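Local structure of 26S proteasome regulatory subunit rpn10 (Schizosaccharomyces pombe, 2X5N) at residues A[13-18]-A[141-146]; A[29-34]-A[179-184]; A[37-42]-A[46-51]. The protein binds K48-linked polyubiquitin and protects ubiquitin chains from disassembly by deubiquitinating enzymes, thereby promoting protein degradation by the 26S proteasome. One frame throughout, in Å; residues are numbered along the deposited sequence.

Contact 1 of 3, residues A[13-18]-A[141-146]; sequences EWMING and IHIGEL
Trp-14 and Glu-145 reach toward each other from two backbones that stay well apart, the closest pair of CA atoms being that of Trp-14 and Gly-144 at 8.5 Å. Residues 13-15 form a short 3-10 turn, and 141-146 runs off the end of strand 136-143 into a loop. The gap is closed by side chains alone, in two layers. On the outer, solvent-facing layer the carboxylate of Glu-145 comes up to the six-membered half of the indole. Its OE2 lies 3.7 Å from both CE3 and CZ3 of Trp-14, and the ring and carboxylate planes are turned 56° apart. The glutamate chain bends back at its second torsion (chi2 64°), bringing the carboxylate round to the tryptophan. OE1 makes a salt bridge to Arg-24, at the start of helix 24-42, so the acid is held mainly there, and OE2 merely passes close to the ring at a slant. In the buried layer two methyl groups meet where the side chains cross at about a right angle: CE of Met-15 is 4.0 Å from CD1 of Ile-143. CG1 of Ile-143 sits between the backbone N and the carbonyl carbon (chi1 69°), and CD1 extends from it to the methionine. Gly-144 makes the turn between the layers with backbone angles that would jam a CB against the carbonyl O of Ile-143; its N is bonded to the hydroxyl of Tyr-20. This is the rim at the C-terminal ends of the parallel strands in the mixed sheet of a VWA domain. The loop after strand 3-9, with Asp-10 and Ser-12, corresponds by sequence to the place where integrin-type relatives carry the metal-binding DxSxS motif, and Trp-14 probably stands where its last serine would be.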
# COMPACT_ATOMS: atom_id res chain seq x y z
N GLU A 13 6.04 11.49 -9.73
CA GLU A 13 7.17 11.61 -10.63
C GLU A 13 8.42 10.89 -10.10
O GLU A 13 9.28 10.51 -10.88
CB GLU A 13 7.49 13.08 -10.93
CG GLU A 13 7.92 13.88 -9.71
CD GLU A 13 7.94 15.36 -9.94
OE1 GLU A 13 8.15 15.80 -11.09
OE2 GLU A 13 7.76 16.10 -8.96
N TRP A 14 8.49 10.66 -8.79
CA TRP A 14 9.63 9.97 -8.19
C TRP A 14 9.71 8.51 -8.64
O TRP A 14 10.75 7.87 -8.55
CB TRP A 14 9.54 10.04 -6.66
CG TRP A 14 9.77 11.42 -6.15
CD1 TRP A 14 8.91 12.47 -6.21
CD2 TRP A 14 10.96 11.90 -5.56
NE1 TRP A 14 9.49 13.58 -5.68
CE2 TRP A 14 10.76 13.26 -5.28
CE3 TRP A 14 12.18 11.32 -5.23
CZ2 TRP A 14 11.74 14.05 -4.66
CZ3 TRP A 14 13.16 12.10 -4.63
CH2 TRP A 14 12.92 13.45 -4.35
N MET A 15 8.60 7.98 -9.13
CA MET A 15 8.50 6.58 -9.48
C MET A 15 9.00 6.29 -10.91
O MET A 15 9.03 5.16 -11.31
CB MET A 15 7.06 6.10 -9.25
CG MET A 15 6.62 6.27 -7.80
SD MET A 15 7.53 5.21 -6.63
CE MET A 15 6.77 3.62 -6.94
N ILE A 16 9.30 7.37 -11.64
CA ILE A 16 9.94 7.30 -12.94
C ILE A 16 11.44 7.31 -12.67
O ILE A 16 12.16 8.26 -12.93
CB ILE A 16 9.58 8.49 -13.82
CG1 ILE A 16 8.06 8.71 -13.85
CG2 ILE A 16 10.09 8.26 -15.24
CD1 ILE A 16 7.63 10.08 -14.41
N ASN A 17 11.89 6.25 -12.07
CA ASN A 17 13.30 6.05 -11.88
C ASN A 17 13.64 4.59 -12.15
O ASN A 17 12.91 3.72 -11.72
CB ASN A 17 13.52 6.40 -10.42
CG ASN A 17 14.97 6.54 -10.05
OD1 ASN A 17 15.83 5.84 -10.57
ND2 ASN A 17 15.25 7.48 -9.16
N GLY A 18 14.74 4.34 -12.87
CA GLY A 18 15.18 2.99 -13.19
C GLY A 18 16.06 2.31 -12.16
O GLY A 18 16.65 1.27 -12.45
N ILE A 141 5.47 -0.33 2.16
CA ILE A 141 6.60 -0.81 1.35
C ILE A 141 7.34 0.46 0.94
O ILE A 141 6.83 1.25 0.16
CB ILE A 141 6.12 -1.58 0.12
CG1 ILE A 141 5.35 -2.83 0.56
CG2 ILE A 141 7.32 -1.94 -0.76
CD1 ILE A 141 4.43 -3.42 -0.50
N HIS A 142 8.53 0.65 1.51
CA HIS A 142 9.30 1.86 1.34
C HIS A 142 10.49 1.57 0.42
O HIS A 142 11.30 0.68 0.71
CB HIS A 142 9.78 2.34 2.71
CG HIS A 142 10.31 3.74 2.70
ND1 HIS A 142 11.13 4.22 3.70
CD2 HIS A 142 10.10 4.78 1.85
CE1 HIS A 142 11.42 5.49 3.45
NE2 HIS A 142 10.81 5.85 2.33
N ILE A 143 10.57 2.31 -0.68
CA ILE A 143 11.65 2.16 -1.66
C ILE A 143 12.25 3.52 -1.99
O ILE A 143 11.64 4.56 -1.71
CB ILE A 143 11.14 1.46 -2.95
CG1 ILE A 143 10.20 2.35 -3.75
CG2 ILE A 143 10.57 0.09 -2.60
CD1 ILE A 143 9.78 1.73 -5.05
N GLY A 144 13.42 3.50 -2.60
CA GLY A 144 14.04 4.71 -3.11
C GLY A 144 15.10 5.26 -2.20
O GLY A 144 16.04 4.56 -1.83
N GLU A 145 14.91 6.52 -1.83
CA GLU A 145 15.73 7.15 -0.82
C GLU A 145 15.21 6.67 0.55
O GLU A 145 14.01 6.84 0.89
CB GLU A 145 15.62 8.67 -0.95
CG GLU A 145 16.20 9.21 -2.25
CD GLU A 145 15.48 8.72 -3.51
OE1 GLU A 145 16.22 8.36 -4.46
OE2 GLU A 145 14.20 8.71 -3.56
N LEU A 146 16.09 6.03 1.30
CA LEU A 146 15.72 5.42 2.57
C LEU A 146 16.53 6.02 3.70
O LEU A 146 16.24 5.80 4.87
CB LEU A 146 15.95 3.91 2.52
CG LEU A 146 15.21 3.14 1.42
CD1 LEU A 146 15.67 1.69 1.37
CD2 LEU A 146 13.70 3.21 1.62

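Contact 2 of 3, residues A[29-34]-A[179-184]; sequences KDTVHM and DLVNQS
Met-34 of helix 24-42 reaches across to Val-181 and Asn-182 of helix 177-182, joining two helices on the same face of the sheet in the Rossmann-like VWA fold. The methionine shows how one flexible chain can fill an interhelical seam. Its CB points toward the other helix, and with CG anti to the backbone N (chi1 178°) the chain continues outward. CG stops 3.6 Å from OD1 of Asn-182. A bend at the second torsion puts SD at the same distance, 3.6 Å, from that OD1, as the two side chains cross obliquely. The amide oxygen is not left to the sulfur, since it accepts a hydrogen bond from the backbone N of Gln-188. The bend at the third torsion then carries CE back to the valine, 3.6 Å from CG1 of Val-181. With an alanine in place of the methionine, CG, the sulfur and CE are gone, which is likely to leave a gap beside CG1 of Val-181 and OD1 of Asn-182. One turn earlier, Thr-31 supplies the second half of the seam: its methyl CG2 sits 3.9 Å from CB of Val-181, while its OG1 bonds back to the carbonyl of Ala-27. Val-181 is thus met by two methyl groups, CE of Met-34 and CG2 of Thr-31, and it also packs against Ile-186. Its backbone carbonyl is engaged twice as the helix ends, by N of Ser-184 and by OG of Ser-184, the hydroxyl lying 2.7 Å from Val-181 O, in the carbonyl plane and on a lone pair.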
# COMPACT_ATOMS: atom_id res chain seq x y z
N LYS A 29 4.08 -2.16 -9.47
CA LYS A 29 2.90 -2.76 -10.13
C LYS A 29 2.87 -4.30 -10.06
O LYS A 29 1.83 -4.90 -9.78
CB LYS A 29 2.80 -2.28 -11.58
CG LYS A 29 1.47 -2.56 -12.25
CD LYS A 29 1.49 -2.08 -13.69
CE LYS A 29 0.18 -2.34 -14.39
NZ LYS A 29 0.32 -2.14 -15.86
N ASP A 30 4.03 -4.93 -10.25
CA ASP A 30 4.13 -6.39 -10.11
C ASP A 30 3.93 -6.83 -8.63
O ASP A 30 3.34 -7.87 -8.35
CB ASP A 30 5.50 -6.90 -10.59
CG ASP A 30 5.65 -6.91 -12.11
OD1 ASP A 30 4.75 -6.42 -12.82
OD2 ASP A 30 6.68 -7.41 -12.61
N THR A 31 4.40 -6.04 -7.69
CA THR A 31 4.24 -6.32 -6.26
C THR A 31 2.76 -6.23 -5.83
O THR A 31 2.30 -7.00 -4.97
CB THR A 31 5.10 -5.36 -5.45
OG1 THR A 31 6.43 -5.42 -5.96
CG2 THR A 31 5.10 -5.74 -4.01
N VAL A 32 2.01 -5.32 -6.42
CA VAL A 32 0.58 -5.19 -6.13
C VAL A 32 -0.14 -6.53 -6.39
O VAL A 32 -0.98 -6.96 -5.60
CB VAL A 32 -0.05 -4.06 -6.98
CG1 VAL A 32 -1.59 -4.07 -6.88
CG2 VAL A 32 0.49 -2.70 -6.53
N HIS A 33 0.20 -7.18 -7.49
CA HIS A 33 -0.48 -8.42 -7.85
C HIS A 33 -0.21 -9.47 -6.78
O HIS A 33 -1.09 -10.25 -6.40
CB HIS A 33 -0.03 -8.89 -9.25
CG HIS A 33 -0.98 -9.86 -9.89
ND1 HIS A 33 -0.91 -10.22 -11.23
CD2 HIS A 33 -2.04 -10.53 -9.42
CE1 HIS A 33 -1.89 -11.08 -11.51
NE2 HIS A 33 -2.60 -11.29 -10.41
N MET A 34 1.02 -9.50 -6.28
CA MET A 34 1.38 -10.45 -5.23
C MET A 34 0.61 -10.22 -3.94
O MET A 34 0.11 -11.16 -3.34
CB MET A 34 2.92 -10.42 -5.02
CG MET A 34 3.46 -11.31 -3.93
SD MET A 34 3.29 -10.70 -2.24
CE MET A 34 4.30 -9.23 -2.31
N ASP A 179 9.66 -10.01 -5.74
CA ASP A 179 10.26 -11.17 -5.09
C ASP A 179 10.72 -10.82 -3.69
O ASP A 179 10.50 -11.58 -2.75
CB ASP A 179 11.45 -11.70 -5.91
CG ASP A 179 11.02 -12.29 -7.25
OD1 ASP A 179 9.91 -12.85 -7.32
OD2 ASP A 179 11.77 -12.18 -8.23
N LEU A 180 11.38 -9.69 -3.54
CA LEU A 180 11.87 -9.26 -2.23
C LEU A 180 10.73 -9.02 -1.24
O LEU A 180 10.81 -9.45 -0.10
CB LEU A 180 12.74 -8.02 -2.39
CG LEU A 180 14.04 -8.31 -3.14
CD1 LEU A 180 14.69 -7.01 -3.60
CD2 LEU A 180 15.00 -9.10 -2.24
N VAL A 181 9.67 -8.36 -1.67
CA VAL A 181 8.52 -8.18 -0.79
C VAL A 181 7.81 -9.52 -0.52
O VAL A 181 7.28 -9.75 0.58
CB VAL A 181 7.54 -7.12 -1.35
CG1 VAL A 181 6.37 -6.95 -0.40
CG2 VAL A 181 8.25 -5.78 -1.55
N ASN A 182 7.78 -10.40 -1.50
CA ASN A 182 7.20 -11.71 -1.27
C ASN A 182 7.97 -12.47 -0.18
O ASN A 182 7.38 -13.29 0.51
CB ASN A 182 7.14 -12.52 -2.57
CG ASN A 182 6.27 -13.76 -2.45
OD1 ASN A 182 5.20 -13.71 -1.89
ND2 ASN A 182 6.73 -14.87 -3.01
N GLN A 183 9.25 -12.14 -0.01
CA GLN A 183 10.14 -12.77 0.97
C GLN A 183 10.10 -12.06 2.32
O GLN A 183 10.83 -12.43 3.26
CB GLN A 183 11.59 -12.74 0.44
CG GLN A 183 11.83 -13.62 -0.80
CD GLN A 183 13.08 -13.23 -1.62
OE1 GLN A 183 14.04 -12.66 -1.09
NE2 GLN A 183 13.05 -13.54 -2.91
N SER A 184 9.27 -11.03 2.42
CA SER A 184 9.12 -10.24 3.65
C SER A 184 7.96 -10.76 4.48
O SER A 184 7.22 -11.62 4.04
CB SER A 184 8.88 -8.77 3.31
OG SER A 184 7.52 -8.50 2.96

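Contact 3 of 3, residues A[37-42]-A[46-51]; sequences NQKIND and NMCGLM
The carbonyl oxygen of Lys-39 is gripped from opposite faces of its plane, by ND2 of Asn-46 and by the backbone N of Asp-42. The hydrogen bond from the side-chain amide, Asn-46 ND2 to Lys-39 O, measures 3.0 Å. Its N-H...O angle is 149°, and the donor is tilted out of the carbonyl plane. Asp-42 N supplies the other bond at 3.1 Å from Lys-39 O. The amide of Asn-46 also reaches the N-terminal residues, ND2 bonding to Val-1 O and OD1 accepting from Glu-3 N, contacts that would fix its rotation. This asparagine leads from the turn into the second strand of the beta-alpha-beta unit made by strand 3-9, helix 24-42 and strand 47-52, a basic element of the VWA fold. Beyond it, SG of Cys-48 comes alongside the base of the lysine chain, 3.5 Å from Lys-39 CB. CD1 of Ile-40 approaches the same sulfur, 4.1 Å from Cys-48 SG, although its CB points away; a first torsion off the staggered positions (chi1 -97°), together with a bend at the second, returns CD1 to the strand. The lysine tip leads off in another direction, where NZ lies 2.8 Å from Gln-38 OE1 and forms a salt bridge with Glu-3.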
# COMPACT_ATOMS: atom_id res chain seq x y z
N ASN A 37 -3.07 -11.22 -4.42
CA ASN A 37 -3.23 -12.67 -4.36
C ASN A 37 -3.06 -13.19 -2.95
O ASN A 37 -3.78 -14.09 -2.56
CB ASN A 37 -2.27 -13.36 -5.33
CG ASN A 37 -2.71 -13.24 -6.78
OD1 ASN A 37 -3.81 -12.73 -7.07
ND2 ASN A 37 -1.86 -13.67 -7.69
N GLN A 38 -2.16 -12.62 -2.17
CA GLN A 38 -2.05 -13.01 -0.76
C GLN A 38 -3.41 -12.84 -0.07
O GLN A 38 -3.89 -13.75 0.62
CB GLN A 38 -0.95 -12.19 -0.06
CG GLN A 38 -0.64 -12.58 1.40
CD GLN A 38 -1.56 -11.93 2.42
OE1 GLN A 38 -1.60 -10.71 2.54
NE2 GLN A 38 -2.31 -12.74 3.16
N LYS A 39 -4.03 -11.68 -0.23
CA LYS A 39 -5.31 -11.41 0.41
C LYS A 39 -6.41 -12.35 -0.11
O LYS A 39 -7.16 -12.92 0.66
CB LYS A 39 -5.72 -9.95 0.18
CG LYS A 39 -4.73 -8.95 0.75
CD LYS A 39 -4.48 -9.20 2.23
CE LYS A 39 -3.46 -8.23 2.78
NZ LYS A 39 -2.92 -8.71 4.08
N ILE A 40 -6.50 -12.51 -1.43
CA ILE A 40 -7.57 -13.29 -2.01
C ILE A 40 -7.44 -14.75 -1.61
O ILE A 40 -8.42 -15.46 -1.41
CB ILE A 40 -7.58 -13.11 -3.56
CG1 ILE A 40 -8.60 -12.05 -3.96
CG2 ILE A 40 -7.88 -14.43 -4.30
CD1 ILE A 40 -8.41 -10.78 -3.30
N ASN A 41 -6.20 -15.20 -1.43
CA ASN A 41 -5.96 -16.58 -1.05
C ASN A 41 -6.08 -16.83 0.46
O ASN A 41 -6.11 -17.99 0.88
CB ASN A 41 -4.59 -17.04 -1.57
CG ASN A 41 -4.54 -17.15 -3.10
OD1 ASN A 41 -5.58 -17.34 -3.76
ND2 ASN A 41 -3.35 -17.04 -3.68
N ASP A 42 -6.15 -15.77 1.27
CA ASP A 42 -6.20 -15.93 2.73
C ASP A 42 -7.58 -16.32 3.24
O ASP A 42 -7.70 -17.00 4.26
CB ASP A 42 -5.72 -14.66 3.45
CG ASP A 42 -4.87 -14.97 4.68
OD1 ASP A 42 -3.97 -15.82 4.58
OD2 ASP A 42 -5.06 -14.33 5.75
N ASN A 46 -12.25 -12.23 1.38
CA ASN A 46 -11.40 -11.03 1.39
C ASN A 46 -11.54 -10.27 0.09
O ASN A 46 -11.73 -10.85 -0.98
CB ASN A 46 -9.94 -11.41 1.59
CG ASN A 46 -9.62 -11.76 3.03
OD1 ASN A 46 -10.48 -11.68 3.90
ND2 ASN A 46 -8.38 -12.14 3.29
N MET A 47 -11.45 -8.95 0.20
CA MET A 47 -11.55 -8.05 -0.94
C MET A 47 -10.41 -7.06 -0.87
O MET A 47 -9.95 -6.71 0.21
CB MET A 47 -12.84 -7.24 -0.84
CG MET A 47 -14.07 -8.09 -0.69
SD MET A 47 -14.63 -8.58 -2.31
CE MET A 47 -15.79 -7.26 -2.65
N CYS A 48 -10.00 -6.57 -2.03
CA CYS A 48 -9.01 -5.52 -2.18
C CYS A 48 -9.48 -4.38 -3.04
O CYS A 48 -10.13 -4.64 -4.05
CB CYS A 48 -7.61 -5.98 -2.61
SG CYS A 48 -6.88 -7.29 -1.71
N GLY A 49 -9.09 -3.16 -2.71
CA GLY A 49 -9.33 -2.02 -3.57
C GLY A 49 -8.00 -1.37 -3.90
O GLY A 49 -6.96 -1.71 -3.31
N LEU A 50 -8.04 -0.43 -4.83
CA LEU A 50 -6.85 0.17 -5.39
C LEU A 50 -7.00 1.68 -5.40
O LEU A 50 -8.00 2.22 -5.87
CB LEU A 50 -6.60 -0.33 -6.82
CG LEU A 50 -5.34 0.20 -7.48
CD1 LEU A 50 -4.10 -0.29 -6.75
CD2 LEU A 50 -5.27 -0.22 -8.95
N MET A 51 -5.98 2.36 -4.89
CA MET A 51 -5.90 3.81 -4.90
C MET A 51 -4.52 4.22 -5.34
O MET A 51 -3.55 3.49 -5.17
CB MET A 51 -6.05 4.39 -3.49
CG MET A 51 -7.43 4.47 -2.98
SD MET A 51 -7.40 5.18 -1.33
CE MET A 51 -6.62 6.76 -1.58

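How the contacts relate
From the N terminus, the chain leaves strand 3-9 through the loop of residues 13-18, enters helix 24-42 and passes by a short turn into strand 47-52, parallel to strand 3-9. Contact 3 closes that turn locally, with three residues between its segments, and falls within the much longer loops closed by contacts 1 and 2. Those two cross: the segments alternate along the chain, 13-18, 29-34, 141-146, 179-184. They also touch, Ile-141 CG2 lying 4.0 Å from Val-181 CG2. Contacts 1 and 3 sit on opposite sides of the chain's centre. Contact 1 ties the loop after strand 3-9 to the end of strand 136-143; through helix 24-42, contact 2 packs helix 177-182 against the beta-alpha-beta unit that contact 3 closes.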